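Local coordinates for protein N-acetylglucosamine-specific lectin (Saxidomus purpuratus, PDB 6A7S) that binds N-acetylated amino sugars such as N-acetylgalactosamine and N-acetylglucosamine, and probably works as a carbohydrate-recognising C-type lectin, at residues A[118-123]-A[137-142]. Numbering follows the deposited sequence.
Sequences KPDNNK and QWNDHV. With NGA (2-acetamido-2-deoxy-beta-D-galactopyranose), chain B.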
loop_
_atom_site.group_PDB
_atom_site.type_symbol
_atom_site.label_atom_id
_atom_site.label_comp_id
_atom_site.label_asym_id
_atom_site.label_seq_id
_atom_site.Cartn_x
_atom_site.Cartn_y
_atom_site.Cartn_z
ATOM N N LYS A 118 -7.670 5.753 24.666
ATOM C CA LYS A 118 -6.566 4.797 24.354
ATOM C C LYS A 118 -5.423 5.544 23.688
ATOM O O LYS A 118 -5.665 6.565 23.054
ATOM C CB LYS A 118 -7.109 3.677 23.455
ATOM C CG LYS A 118 -8.339 2.974 24.007
ATOM C CD LYS A 118 -8.148 2.465 25.412
ATOM C CE LYS A 118 -9.316 1.724 26.013
ATOM N NZ LYS A 118 -8.903 0.914 27.182
ATOM N N PRO A 119 -4.185 5.045 23.768
ATOM C CA PRO A 119 -3.744 3.818 24.411
ATOM C C PRO A 119 -3.616 3.964 25.936
ATOM O O PRO A 119 -3.437 5.088 26.397
ATOM C CB PRO A 119 -2.327 3.595 23.851
ATOM C CG PRO A 119 -1.836 4.992 23.557
ATOM C CD PRO A 119 -3.063 5.764 23.125
ATOM N N ASP A 120 -3.706 2.851 26.676
ATOM C CA ASP A 120 -3.435 2.774 28.123
ATOM C C ASP A 120 -1.915 2.829 28.344
ATOM O O ASP A 120 -1.467 3.131 29.411
ATOM C CB ASP A 120 -4.049 1.503 28.705
ATOM C CG ASP A 120 -5.572 1.483 28.546
ATOM O OD1 ASP A 120 -6.202 2.320 29.197
ATOM O OD2 ASP A 120 -6.092 0.713 27.681
ATOM N N ASN A 121 -1.150 2.441 27.329
ATOM C CA ASN A 121 0.291 2.320 27.380
ATOM C C ASN A 121 0.714 1.275 28.404
ATOM O O ASN A 121 1.430 1.575 29.350
ATOM C CB ASN A 121 0.991 3.663 27.615
ATOM C CG ASN A 121 0.829 4.557 26.402
ATOM O OD1 ASN A 121 0.468 5.715 26.537
ATOM N ND2 ASN A 121 1.029 4.016 25.209
ATOM N N ASN A 122 0.370 0.022 28.100
ATOM C CA ASN A 122 0.658 -1.117 28.934
ATOM C C ASN A 122 1.667 -2.014 28.208
ATOM O O ASN A 122 1.843 -3.160 28.525
ATOM C CB ASN A 122 -0.642 -1.832 29.318
ATOM C CG ASN A 122 -1.504 -2.238 28.137
ATOM O OD1 ASN A 122 -0.984 -2.364 27.024
ATOM N ND2 ASN A 122 -2.797 -2.465 28.381
ATOM N N LYS A 123 2.312 -1.452 27.200
ATOM C CA LYS A 123 3.266 -2.137 26.359
ATOM C C LYS A 123 2.659 -3.439 25.811
ATOM O O LYS A 123 3.345 -4.416 25.668
ATOM C CB LYS A 123 4.556 -2.424 27.128
ATOM C CG LYS A 123 5.253 -1.209 27.737
ATOM C CD LYS A 123 6.675 -1.529 28.144
ATOM C CE LYS A 123 7.478 -0.313 28.539
ATOM N NZ LYS A 123 8.920 -0.585 28.354
ATOM N N GLN A 137 -12.688 0.141 17.792
ATOM C CA GLN A 137 -11.553 0.989 17.657
ATOM C C GLN A 137 -10.383 0.294 18.358
ATOM O O GLN A 137 -10.559 -0.681 19.039
ATOM C CB GLN A 137 -11.846 2.392 18.197
ATOM C CG GLN A 137 -12.941 3.133 17.430
ATOM C CD GLN A 137 -13.437 4.360 18.174
ATOM O OE1 GLN A 137 -14.099 4.230 19.200
ATOM N NE2 GLN A 137 -13.130 5.555 17.668
ATOM N N TRP A 138 -9.158 0.798 18.205
ATOM C CA TRP A 138 -8.043 0.072 18.709
ATOM C C TRP A 138 -7.903 0.205 20.254
ATOM O O TRP A 138 -8.168 1.256 20.804
ATOM C CB TRP A 138 -6.756 0.590 18.078
ATOM C CG TRP A 138 -6.706 0.694 16.593
ATOM C CD1 TRP A 138 -7.486 0.111 15.638
ATOM C CD2 TRP A 138 -5.672 1.398 15.917
ATOM N NE1 TRP A 138 -7.036 0.460 14.402
ATOM C CE2 TRP A 138 -5.915 1.238 14.542
ATOM C CE3 TRP A 138 -4.602 2.185 16.354
ATOM C CZ2 TRP A 138 -5.109 1.863 13.595
ATOM C CZ3 TRP A 138 -3.782 2.768 15.411
ATOM C CH2 TRP A 138 -4.055 2.623 14.049
ATOM N N ASN A 139 -7.493 -0.889 20.899
ATOM C CA ASN A 139 -7.084 -0.942 22.289
ATOM C C ASN A 139 -5.757 -1.683 22.363
ATOM O O ASN A 139 -5.502 -2.574 21.530
ATOM C CB ASN A 139 -8.121 -1.594 23.215
ATOM C CG ASN A 139 -7.631 -1.727 24.653
ATOM O OD1 ASN A 139 -7.176 -0.759 25.282
ATOM N ND2 ASN A 139 -7.665 -2.951 25.150
ATOM N N ASP A 140 -4.942 -1.308 23.366
ATOM C CA ASP A 140 -3.784 -2.070 23.726
ATOM C C ASP A 140 -4.155 -2.985 24.894
ATOM O O ASP A 140 -4.588 -2.526 25.967
ATOM C CB ASP A 140 -2.549 -1.211 24.054
ATOM C CG ASP A 140 -2.747 -0.058 25.022
ATOM O OD1 ASP A 140 -3.923 0.293 25.360
ATOM O OD2 ASP A 140 -1.676 0.493 25.460
ATOM N N HIS A 141 -3.970 -4.289 24.649
ATOM C CA HIS A 141 -4.230 -5.311 25.647
ATOM C C HIS A 141 -2.921 -5.794 26.243
ATOM O O HIS A 141 -2.008 -6.201 25.516
ATOM C CB HIS A 141 -4.978 -6.501 25.062
ATOM C CG HIS A 141 -5.478 -7.430 26.103
ATOM N ND1 HIS A 141 -6.548 -7.092 26.946
ATOM C CD2 HIS A 141 -5.057 -8.665 26.453
ATOM C CE1 HIS A 141 -6.742 -8.087 27.767
ATOM N NE2 HIS A 141 -5.885 -9.104 27.449
ATOM N N VAL A 142 -2.913 -5.877 27.576
ATOM C CA VAL A 142 -1.670 -6.115 28.323
ATOM C C VAL A 142 -1.081 -7.515 28.070
ATOM O O VAL A 142 0.125 -7.670 28.206
ATOM C CB VAL A 142 -1.894 -5.873 29.822
ATOM C CG1 VAL A 142 -2.864 -6.864 30.421
ATOM C CG2 VAL A 142 -0.577 -5.839 30.591
HETATM C C1 NGA B . -11.142 -4.985 28.052
HETATM C C2 NGA B . -9.928 -4.976 27.112
HETATM C C3 NGA B . -8.849 -4.763 28.167
HETATM C C4 NGA B . -9.230 -3.515 29.022
HETATM C C5 NGA B . -10.695 -3.408 29.418
HETATM C C6 NGA B . -11.157 -2.202 30.278
HETATM C C7 NGA B . -9.206 -6.471 25.305
HETATM C C8 NGA B . -8.948 -7.942 25.014
HETATM N N2 NGA B . -9.683 -6.274 26.526
HETATM O O1 NGA B . -12.121 -5.985 28.099
HETATM O O3 NGA B . -7.565 -4.723 27.563
HETATM O O4 NGA B . -8.791 -2.464 28.174
HETATM O O5 NGA B . -11.527 -3.625 28.239
HETATM O O6 NGA B . -10.398 -2.211 31.504
HETATM O O7 NGA B . -8.933 -5.567 24.551
HETATM O O HOH W 1 -6.103 -1.809 28.556
HETATM O O HOH W 2 1.899 -5.839 28.436
#
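The carboxylates of Asp120 and Asp140 lie in nearly parallel planes, 8° apart, whereas the amide of Asn139 is turned almost perpendicular to the carboxylate of Asp120. The His141 ring meets the sugar with one face and with its ND1 edge, while NE2 bonds to Thr147 OG1: the acetamido methyl C8 of the N-acetylgalactosamine sits over that face, offset toward the rim, and C3 of the sugar meets the edge in plane. The site illustrates how a lysine amine can bridge a carboxylate and an amide oxygen that lie close together. Asp120 OD2 approaches Asp140 OD1 to 3.2 Å and Asn139 OD1 to 3.0 Å, both acceptor pairs. Lys118, its chain bent at chi2, probably offsets this repulsion: NZ forms a salt bridge to the syn lone pair of Asp120 OD2 at 2.9 Å and reaches Asn139 OD1 from above the carbonyl plane.

The carboxylate of Asp140 receives the backbone N-H groups of the loop. Asp120 N donates to the syn lone pair of Asp140 OD1 at 2.9 Å in a fairly straight bond (162°), while Asn121 N and Asn122 N make only weak bonds to Asp140 OD2, which also has a weak bond from Tyr101 OH. Asn122 ND2 adds a bond of 3.0 Å to Asp140 O, so the strand residue is gripped at both ends.

With CG of Asn139 anti to its backbone N (chi1 176°), ND2 can reach both O3 and O7 of the sugar. His141 ND1 shares a hydrogen bond of 2.7 Å with sugar O3, and a water links Asp120 OD2 and Asp140 O to sugar O4. Asp120, Asn139 and Asp140 are ligands of a calcium ion in a structure of this protein, whereas here Lys118 NZ bonds to Asp120 OD2 and Asn139 OD1. The Lys-Pro-Asp turn with its cis-proline, facing the Trp-Asn-Asp strand, corresponds to the primary sugar site of the C-type lectin fold.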